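Local structure of alpha-1,4-endofucoidanase (Mariniflexile fucanivorans, 6DLH) at residues D67-I72 against L134-A139; T428-I433 against Y439-V444; L470-T475 against F496-Q501. The protein cleaves internal alpha-1,4 linkages of the sulfated marine polysaccharide fucoidan, acting as a family GH107 endo-hydrolase with a retaining mechanism. All coordinates share one frame; numbering follows the deposited sequence.

Interaction 1: D67-I72 against L134-A139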
loop_
_atom_site.group_PDB
_atom_site.type_symbol
_atom_site.label_atom_id
_atom_site.label_comp_id
_atom_site.label_asym_id
_atom_site.label_seq_id
_atom_site.Cartn_x
_atom_site.Cartn_y
_atom_site.Cartn_z
ATOM N N ASP A 67 -9.290 2.726 -6.373
ATOM C CA ASP A 67 -10.257 1.744 -6.842
ATOM C C ASP A 67 -11.016 1.156 -5.653
ATOM O O ASP A 67 -12.236 0.992 -5.709
ATOM C CB ASP A 67 -9.595 0.665 -7.703
ATOM C CG ASP A 67 -9.209 1.153 -9.092
ATOM O OD1 ASP A 67 -9.659 2.250 -9.476
ATOM O OD2 ASP A 67 -8.468 0.426 -9.786
ATOM N N PHE A 68 -10.279 0.846 -4.577
ATOM C CA PHE A 68 -10.885 0.340 -3.359
ATOM C C PHE A 68 -11.922 1.347 -2.868
ATOM O O PHE A 68 -13.065 0.987 -2.598
ATOM C CB PHE A 68 -9.817 -0.012 -2.316
ATOM C CG PHE A 68 -10.324 -0.295 -0.919
ATOM C CD1 PHE A 68 -10.893 -1.520 -0.596
ATOM C CD2 PHE A 68 -10.211 0.654 0.085
ATOM C CE1 PHE A 68 -11.332 -1.787 0.692
ATOM C CE2 PHE A 68 -10.644 0.389 1.378
ATOM C CZ PHE A 68 -11.204 -0.835 1.682
ATOM N N LEU A 69 -11.524 2.617 -2.787
ATOM C CA LEU A 69 -12.400 3.634 -2.230
ATOM C C LEU A 69 -13.646 3.814 -3.098
ATOM O O LEU A 69 -14.725 4.057 -2.556
ATOM C CB LEU A 69 -11.627 4.939 -2.018
ATOM C CG LEU A 69 -10.569 4.897 -0.913
ATOM C CD1 LEU A 69 -9.936 6.267 -0.707
ATOM C CD2 LEU A 69 -11.146 4.373 0.398
ATOM N N THR A 70 -13.507 3.673 -4.424
ATOM C CA THR A 70 -14.657 3.720 -5.322
ATOM C C THR A 70 -15.623 2.591 -4.969
ATOM O O THR A 70 -16.823 2.818 -4.845
ATOM C CB THR A 70 -14.249 3.622 -6.801
ATOM O OG1 THR A 70 -13.588 4.853 -7.091
ATOM C CG2 THR A 70 -15.417 3.427 -7.752
ATOM N N GLN A 71 -15.078 1.384 -4.794
ATOM C CA GLN A 71 -15.869 0.200 -4.505
ATOM C C GLN A 71 -16.675 0.360 -3.214
ATOM O O GLN A 71 -17.759 -0.207 -3.112
ATOM C CB GLN A 71 -14.984 -1.046 -4.452
ATOM C CG GLN A 71 -15.758 -2.357 -4.417
ATOM C CD GLN A 71 -14.863 -3.521 -4.068
ATOM O OE1 GLN A 71 -13.901 -3.381 -3.314
ATOM N NE2 GLN A 71 -15.181 -4.689 -4.610
ATOM N N ILE A 72 -16.165 1.123 -2.237
ATOM C CA ILE A 72 -16.810 1.160 -0.931
ATOM C C ILE A 72 -17.564 2.475 -0.725
ATOM O O ILE A 72 -17.888 2.835 0.412
ATOM C CB ILE A 72 -15.815 0.848 0.211
ATOM C CG1 ILE A 72 -14.719 1.913 0.343
ATOM C CG2 ILE A 72 -15.241 -0.561 0.065
ATOM C CD1 ILE A 72 -14.138 2.017 1.733
ATOM N N LEU A 134 -3.003 7.980 2.273
ATOM C CA LEU A 134 -3.372 8.770 3.440
ATOM C C LEU A 134 -4.307 9.915 3.043
ATOM O O LEU A 134 -5.295 10.172 3.731
ATOM C CB LEU A 134 -2.101 9.296 4.124
ATOM C CG LEU A 134 -1.264 8.285 4.917
ATOM C CD1 LEU A 134 0.036 8.932 5.391
ATOM C CD2 LEU A 134 -2.036 7.728 6.112
ATOM N N LYS A 135 -4.000 10.595 1.930
ATOM C CA LYS A 135 -4.763 11.764 1.505
ATOM C C LYS A 135 -6.092 11.346 0.881
ATOM O O LYS A 135 -7.109 12.000 1.094
ATOM C CB LYS A 135 -3.943 12.674 0.578
ATOM C CG LYS A 135 -2.888 13.518 1.286
ATOM C CD LYS A 135 -1.938 14.246 0.355
ATOM C CE LYS A 135 -2.467 15.599 -0.071
ATOM N NZ LYS A 135 -1.390 16.453 -0.627
ATOM N N ALA A 136 -6.079 10.247 0.126
ATOM C CA ALA A 136 -7.295 9.689 -0.450
ATOM C C ALA A 136 -8.274 9.273 0.652
ATOM O O ALA A 136 -9.484 9.470 0.522
ATOM C CB ALA A 136 -6.948 8.538 -1.367
ATOM N N LEU A 137 -7.743 8.731 1.754
ATOM C CA LEU A 137 -8.586 8.307 2.860
ATOM C C LEU A 137 -9.179 9.523 3.564
ATOM O O LEU A 137 -10.361 9.521 3.916
ATOM C CB LEU A 137 -7.776 7.436 3.826
ATOM C CG LEU A 137 -7.571 5.985 3.390
ATOM C CD1 LEU A 137 -6.552 5.290 4.289
ATOM C CD2 LEU A 137 -8.893 5.230 3.392
ATOM N N ARG A 138 -8.346 10.555 3.757
ATOM C CA ARG A 138 -8.790 11.815 4.336
ATOM C C ARG A 138 -9.918 12.384 3.480
ATOM O O ARG A 138 -10.976 12.734 3.994
ATOM C CB ARG A 138 -7.631 12.815 4.432
ATOM C CG ARG A 138 -8.047 14.228 4.825
ATOM C CD ARG A 138 -8.710 14.335 6.193
ATOM N NE ARG A 138 -7.851 13.890 7.288
ATOM C CZ ARG A 138 -6.979 14.655 7.937
ATOM N NH1 ARG A 138 -6.915 15.953 7.688
ATOM N NH2 ARG A 138 -6.156 14.113 8.817
ATOM N N ALA A 139 -9.687 12.461 2.165
ATOM C CA ALA A 139 -10.659 13.089 1.285
ATOM C C ALA A 139 -11.959 12.288 1.307
ATOM O O ALA A 139 -13.034 12.849 1.093
ATOM C CB ALA A 139 -10.097 13.236 -0.110
#

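Interaction 2: T428-I433 against Y439-V444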
loop_
_atom_site.group_PDB
_atom_site.type_symbol
_atom_site.label_atom_id
_atom_site.label_comp_id
_atom_site.label_asym_id
_atom_site.label_seq_id
_atom_site.Cartn_x
_atom_site.Cartn_y
_atom_site.Cartn_z
ATOM N N THR A 428 -16.557 15.219 7.040
ATOM C CA THR A 428 -17.128 15.735 5.804
ATOM C C THR A 428 -16.149 16.752 5.216
ATOM O O THR A 428 -15.970 17.832 5.772
ATOM C CB THR A 428 -18.534 16.318 6.022
ATOM O OG1 THR A 428 -19.409 15.273 6.446
ATOM C CG2 THR A 428 -19.116 16.974 4.785
ATOM N N ILE A 429 -15.511 16.378 4.101
ATOM C CA ILE A 429 -14.474 17.179 3.468
ATOM C C ILE A 429 -15.100 18.011 2.349
ATOM O O ILE A 429 -15.823 17.487 1.500
ATOM C CB ILE A 429 -13.326 16.281 2.954
ATOM C CG1 ILE A 429 -12.716 15.416 4.066
ATOM C CG2 ILE A 429 -12.273 17.091 2.207
ATOM C CD1 ILE A 429 -12.034 16.172 5.192
ATOM N N LEU A 430 -14.822 19.321 2.372
ATOM C CA LEU A 430 -15.346 20.242 1.373
ATOM C C LEU A 430 -14.227 20.591 0.396
ATOM O O LEU A 430 -13.076 20.691 0.806
ATOM C CB LEU A 430 -15.864 21.499 2.079
ATOM C CG LEU A 430 -16.971 21.287 3.113
ATOM C CD1 LEU A 430 -17.377 22.620 3.729
ATOM C CD2 LEU A 430 -18.188 20.590 2.507
ATOM N N PRO A 431 -14.514 20.770 -0.915
ATOM C CA PRO A 431 -13.511 21.249 -1.873
ATOM C C PRO A 431 -12.812 22.526 -1.403
ATOM O O PRO A 431 -13.362 23.279 -0.596
ATOM C CB PRO A 431 -14.344 21.562 -3.125
ATOM C CG PRO A 431 -15.522 20.622 -3.030
ATOM C CD PRO A 431 -15.816 20.506 -1.548
ATOM N N ALA A 432 -11.592 22.746 -1.909
ATOM C CA ALA A 432 -10.783 23.918 -1.589
ATOM C C ALA A 432 -11.440 25.209 -2.098
ATOM O O ALA A 432 -12.242 25.193 -3.034
ATOM C CB ALA A 432 -9.396 23.747 -2.165
ATOM N N ILE A 433 -11.092 26.335 -1.459
ATOM C CA ILE A 433 -11.487 27.650 -1.945
ATOM C C ILE A 433 -10.498 28.069 -3.029
ATOM O O ILE A 433 -9.291 28.064 -2.798
ATOM C CB ILE A 433 -11.546 28.695 -0.809
ATOM C CG1 ILE A 433 -12.601 28.343 0.241
ATOM C CG2 ILE A 433 -11.776 30.091 -1.379
ATOM C CD1 ILE A 433 -12.412 29.057 1.563
ATOM N N TYR A 439 -17.664 28.266 -6.670
ATOM C CA TYR A 439 -17.617 27.165 -5.720
ATOM C C TYR A 439 -18.943 26.411 -5.770
ATOM O O TYR A 439 -19.998 27.039 -5.830
ATOM C CB TYR A 439 -17.348 27.708 -4.313
ATOM C CG TYR A 439 -16.990 26.665 -3.286
ATOM C CD1 TYR A 439 -15.671 26.296 -3.076
ATOM C CD2 TYR A 439 -17.967 26.051 -2.514
ATOM C CE1 TYR A 439 -15.333 25.330 -2.139
ATOM C CE2 TYR A 439 -17.645 25.084 -1.571
ATOM C CZ TYR A 439 -16.321 24.723 -1.384
ATOM O OH TYR A 439 -15.988 23.772 -0.464
ATOM N N SER A 440 -18.882 25.070 -5.743
ATOM C CA SER A 440 -20.082 24.243 -5.753
ATOM C C SER A 440 -19.807 22.832 -5.225
ATOM O O SER A 440 -19.021 22.091 -5.810
ATOM C CB SER A 440 -20.674 24.189 -7.131
ATOM O OG SER A 440 -22.058 23.906 -7.055
ATOM N N HIS A 441 -20.500 22.457 -4.140
ATOM C CA HIS A 441 -20.416 21.113 -3.582
ATOM C C HIS A 441 -21.774 20.651 -3.061
ATOM O O HIS A 441 -22.443 21.367 -2.319
ATOM C CB HIS A 441 -19.344 21.020 -2.485
ATOM C CG HIS A 441 -19.173 19.635 -1.947
ATOM N ND1 HIS A 441 -18.405 18.680 -2.590
ATOM C CD2 HIS A 441 -19.667 19.037 -0.840
ATOM C CE1 HIS A 441 -18.438 17.555 -1.904
ATOM N NE2 HIS A 441 -19.207 17.748 -0.828
ATOM N N ASN A 442 -22.151 19.430 -3.451
ATOM C CA ASN A 442 -23.408 18.817 -3.052
ATOM C C ASN A 442 -23.205 17.962 -1.799
ATOM O O ASN A 442 -22.190 17.293 -1.654
ATOM C CB ASN A 442 -23.985 17.979 -4.196
ATOM C CG ASN A 442 -24.445 18.819 -5.370
ATOM O OD1 ASN A 442 -24.567 20.039 -5.253
ATOM N ND2 ASN A 442 -24.708 18.182 -6.503
ATOM N N LEU A 443 -24.190 17.997 -0.897
ATOM C CA LEU A 443 -24.282 17.080 0.231
ATOM C C LEU A 443 -25.585 16.302 0.078
ATOM O O LEU A 443 -26.640 16.899 -0.155
ATOM C CB LEU A 443 -24.254 17.862 1.549
ATOM C CG LEU A 443 -22.940 18.553 1.916
ATOM C CD1 LEU A 443 -23.035 19.155 3.305
ATOM C CD2 LEU A 443 -21.751 17.596 1.854
ATOM N N VAL A 444 -25.497 14.967 0.154
ATOM C CA VAL A 444 -26.582 14.146 -0.364
ATOM C C VAL A 444 -27.127 13.239 0.737
ATOM O O VAL A 444 -26.368 12.526 1.391
ATOM C CB VAL A 444 -26.140 13.363 -1.617
ATOM C CG1 VAL A 444 -27.246 12.467 -2.165
ATOM C CG2 VAL A 444 -25.627 14.302 -2.701
#

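Interaction 3: L470-T475 against F496-Q501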
loop_
_atom_site.group_PDB
_atom_site.type_symbol
_atom_site.label_atom_id
_atom_site.label_comp_id
_atom_site.label_asym_id
_atom_site.label_seq_id
_atom_site.Cartn_x
_atom_site.Cartn_y
_atom_site.Cartn_z
ATOM N N LEU A 470 -21.207 32.513 0.398
ATOM C CA LEU A 470 -21.723 31.149 0.377
ATOM C C LEU A 470 -23.241 31.138 0.573
ATOM O O LEU A 470 -23.764 31.761 1.498
ATOM C CB LEU A 470 -21.012 30.323 1.457
ATOM C CG LEU A 470 -21.241 28.809 1.414
ATOM C CD1 LEU A 470 -20.466 28.151 0.276
ATOM C CD2 LEU A 470 -20.876 28.169 2.748
ATOM N N THR A 471 -23.937 30.438 -0.337
ATOM C CA THR A 471 -25.349 30.106 -0.198
ATOM C C THR A 471 -25.480 28.596 0.034
ATOM O O THR A 471 -24.691 27.803 -0.487
ATOM C CB THR A 471 -26.175 30.605 -1.398
ATOM O OG1 THR A 471 -26.069 32.027 -1.540
ATOM C CG2 THR A 471 -27.643 30.243 -1.314
ATOM N N ILE A 472 -26.477 28.219 0.839
ATOM C CA ILE A 472 -26.825 26.834 1.109
ATOM C C ILE A 472 -28.274 26.628 0.677
ATOM O O ILE A 472 -29.202 27.126 1.318
ATOM C CB ILE A 472 -26.597 26.485 2.595
ATOM C CG1 ILE A 472 -25.108 26.546 2.962
ATOM C CG2 ILE A 472 -27.213 25.128 2.927
ATOM C CD1 ILE A 472 -24.791 26.195 4.400
ATOM N N SER A 473 -28.453 25.915 -0.439
ATOM C CA SER A 473 -29.778 25.748 -1.013
ATOM C C SER A 473 -30.059 24.275 -1.284
ATOM O O SER A 473 -29.140 23.464 -1.362
ATOM C CB SER A 473 -29.967 26.594 -2.259
ATOM O OG SER A 473 -28.941 26.350 -3.210
ATOM N N GLN A 474 -31.344 23.957 -1.438
ATOM C CA GLN A 474 -31.767 22.610 -1.777
ATOM C C GLN A 474 -32.048 22.535 -3.280
ATOM O O GLN A 474 -33.030 23.100 -3.763
ATOM C CB GLN A 474 -32.951 22.212 -0.896
ATOM C CG GLN A 474 -33.719 21.016 -1.430
ATOM C CD GLN A 474 -34.090 20.053 -0.335
ATOM O OE1 GLN A 474 -33.766 18.870 -0.401
ATOM N NE2 GLN A 474 -34.773 20.559 0.681
ATOM N N THR A 475 -31.185 21.809 -4.005
ATOM C CA THR A 475 -31.150 21.881 -5.459
ATOM C C THR A 475 -31.933 20.731 -6.097
ATOM O O THR A 475 -32.302 20.798 -7.272
ATOM C CB THR A 475 -29.715 22.059 -5.971
ATOM O OG1 THR A 475 -28.922 21.026 -5.385
ATOM C CG2 THR A 475 -29.152 23.424 -5.633
ATOM N N PHE A 496 -16.875 26.026 10.551
ATOM C CA PHE A 496 -18.247 26.197 10.998
ATOM C C PHE A 496 -18.952 24.844 11.091
ATOM O O PHE A 496 -18.422 23.816 10.671
ATOM C CB PHE A 496 -18.983 27.183 10.087
ATOM C CG PHE A 496 -18.926 26.826 8.624
ATOM C CD1 PHE A 496 -17.783 27.072 7.876
ATOM C CD2 PHE A 496 -20.008 26.223 7.998
ATOM C CE1 PHE A 496 -17.733 26.734 6.532
ATOM C CE2 PHE A 496 -19.961 25.897 6.650
ATOM C CZ PHE A 496 -18.821 26.151 5.921
ATOM N N GLU A 497 -20.165 24.881 11.648
ATOM C CA GLU A 497 -20.972 23.701 11.880
ATOM C C GLU A 497 -22.015 23.605 10.771
ATOM O O GLU A 497 -22.648 24.605 10.434
ATOM C CB GLU A 497 -21.691 23.828 13.227
ATOM C CG GLU A 497 -20.760 24.018 14.409
ATOM C CD GLU A 497 -20.026 22.764 14.851
ATOM O OE1 GLU A 497 -18.804 22.689 14.623
ATOM O OE2 GLU A 497 -20.678 21.868 15.426
ATOM N N LEU A 498 -22.171 22.400 10.204
ATOM C CA LEU A 498 -23.362 22.085 9.432
ATOM C C LEU A 498 -24.350 21.351 10.333
ATOM O O LEU A 498 -23.945 20.565 11.185
ATOM C CB LEU A 498 -22.983 21.252 8.206
ATOM C CG LEU A 498 -22.264 22.015 7.095
ATOM C CD1 LEU A 498 -22.045 21.122 5.884
ATOM C CD2 LEU A 498 -23.025 23.276 6.703
ATOM N N MET A 499 -25.645 21.612 10.138
ATOM C CA MET A 499 -26.656 21.055 11.020
ATOM C C MET A 499 -27.740 20.336 10.218
ATOM O O MET A 499 -28.521 20.955 9.492
ATOM C CB MET A 499 -27.283 22.157 11.873
ATOM C CG MET A 499 -26.274 22.881 12.749
ATOM S SD MET A 499 -27.055 24.304 13.530
ATOM C CE MET A 499 -27.551 25.260 12.098
ATOM N N ALA A 500 -27.778 19.010 10.373
ATOM C CA ALA A 500 -28.762 18.206 9.673
ATOM C C ALA A 500 -29.948 17.967 10.598
ATOM O O ALA A 500 -29.765 17.716 11.784
ATOM C CB ALA A 500 -28.136 16.914 9.209
ATOM N N GLN A 501 -31.158 18.043 10.034
ATOM C CA GLN A 501 -32.367 17.999 10.832
ATOM C C GLN A 501 -33.268 16.877 10.333
ATOM O O GLN A 501 -33.361 16.638 9.129
ATOM C CB GLN A 501 -33.106 19.343 10.753
ATOM C CG GLN A 501 -34.316 19.419 11.675
ATOM C CD GLN A 501 -35.154 20.666 11.516
ATOM O OE1 GLN A 501 -35.450 21.105 10.404
ATOM N NE2 GLN A 501 -35.571 21.232 12.640
#

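Interaction 1: D67-I72 against L134-A139
Leu69 lays its CD1 methyl over the flat Ala136-Leu137 peptide group, 3.5 Å from Ala136 O and 3.7 Å from Ala136 C. The second flat group, the Phe68 ring one residue earlier, serves the inner side of the same helix: Ile72 CG2 sits 4.1 Å above one of its faces, displaced toward the rim, and the ring meets that of Trp50 with the planes inclined at about 45°. The setting is the parallel beta/alpha catalytic domain, consistent with the barrel fold of the related GH29 fucosidases. Helix 66-71 connects strand 46-49 to strand 80-84, and helix 129-139 connects strand 80-84 to strand 143-149, so both belong to the layer of helices outside the sheet, one on each side of strand 80-84 along the chain.

Between them no hydrogen bond passes, and the contact is small, about 119 Å² summed over both sides. The nearest pair of alpha carbons, Leu69 CA and Leu137 CA, is 7.9 Å apart, a space a leucine is long enough to bridge. The CG of Leu69 lies beside its own backbone N and anti to the carbonyl carbon (chi1 -69°), which throws the forked end across the groove. One prong, CD1, also touches the Ala136 CB methyl. Alanine suits this position because its short side chain lets the leucine reach the helix backbone itself.

Leu137 points its CB past the other helix rather than at it, and also packs on Val81 and Leu83 of strand 80-84 and on Thr144 of the next strand. It thus ties the helix pair to the sheet. Its side chain crosses that of Leu69 at about a right angle, the two meeting through Leu69 CD2 and Leu137 CD2, 3.8 Å apart.

Interaction 2: T428-I433 against Y439-V444
Pro431 faces two aromatic side chains of strand 439-444, crossing each at about a right angle but meeting them differently. To Tyr439 it offers its carbonyl: the phenol OH donates to Pro431 O at 2.7 Å, with a C=O...O angle of 126° and the donor tilted 28° from the carbonyl plane. Pro431 O and Ala432 O both lie at the edge of the tyrosine ring, Ala432 O being 3.2 Å from Tyr439 CE1. To His441 the proline turns its ring, setting CD over one imidazole face, 3.3 Å from His441 ND1. Both aromatic side chains have CG anti to the backbone N, which extends them from the strand toward the loop. A phenylalanine in place of Tyr439 would probably keep the ring packing but leave Pro431 O without its hydroxyl donor. Thr428 CG2 and Leu443 CD2 meet obliquely at 4.0 Å; the hydroxyl of Thr428 is held by Arg509.

The two segments run antiparallel, 172° apart, yet no backbone-to-backbone bond joins them; strand side chains make the link, one bonding to a main-chain carbonyl. Strand 439-444 spends its backbone bonds on strand 479-484, while the backbone of Ile433 bonds to Glu514 and Ile516. Loop 428-433 therefore lines the side of an Ig-like beta sandwich, with Leu430 packing on Leu482 of one sheet and Val511 of the other.

Interaction 3: L470-T475 against F496-Q501
Ile472 and Leu498 meet between the two sheets of an Ig-like beta sandwich, one of the domains that accompany the catalytic part of the chain. Strand 471-476 is at an edge of one three-stranded antiparallel sheet, and strand 494-502 is the central strand of the other. With Ile472 CA and Leu498 CA 10.2 Å apart, the backbones cannot bond, and side chains must span the layer between the sheets.

The isoleucine can be followed inward. Its CB is still 6.3 Å from Leu498 CD2, and the CG2 branch, at 5.9 Å from the same methyl, makes no contact with strand 496-501. CG1 leaves CB on the side of the backbone N (chi1 -66°) and advances to 5.4 Å from Leu498 CD2. The chain then continues fully extended (chi2 -179°), so that CD1 closes to 4.1 Å from Leu498 CD2. Only this last methyl touches the opposite strand, and the two side chains cross at a slant. Branched at CB but long on one arm, isoleucine suits a strand whose partner lies in the facing sheet, across the interlayer. It packs on Leu482 of its own sheet as well, and both it and Leu498 rest on Ala462 of strand 459-464, which presents only a methyl.

Phe496 repeats the bridge two residues earlier on its strand. Its ring is buried, covered also by Val511 and Leu466, and turns its far end toward Leu470. The approach is a light apolar one, Leu470 CD2 to Phe496 CZ, 4.3 Å.

In the fold
Interaction 1 belongs to the catalytic domain, whereas interactions 2 and 3 share one Ig-like sandwich. Tyr439, Leu443, Phe496 and Leu498 are buried; Pro431, His441, Leu470 and Ile472 are partly exposed. Interaction 1 links neighbouring helices and interaction 3 opposed sheets, both by apolar side-chain contacts without any hydrogen bond, though in interaction 1 a methyl also lies on a backbone carbonyl. Interaction 2, the largest, fastens a loop to an edge strand and adds aromatic groups and a hydrogen bond. The inner residues of interactions 2 and 3 meet between the sheets, Leu443 CD1 packing 3.4 Å from Leu498 CD1. Ile429 CG1 lies 3.2 Å from Arg138 O, joining interactions 2 and 1 where the domains meet.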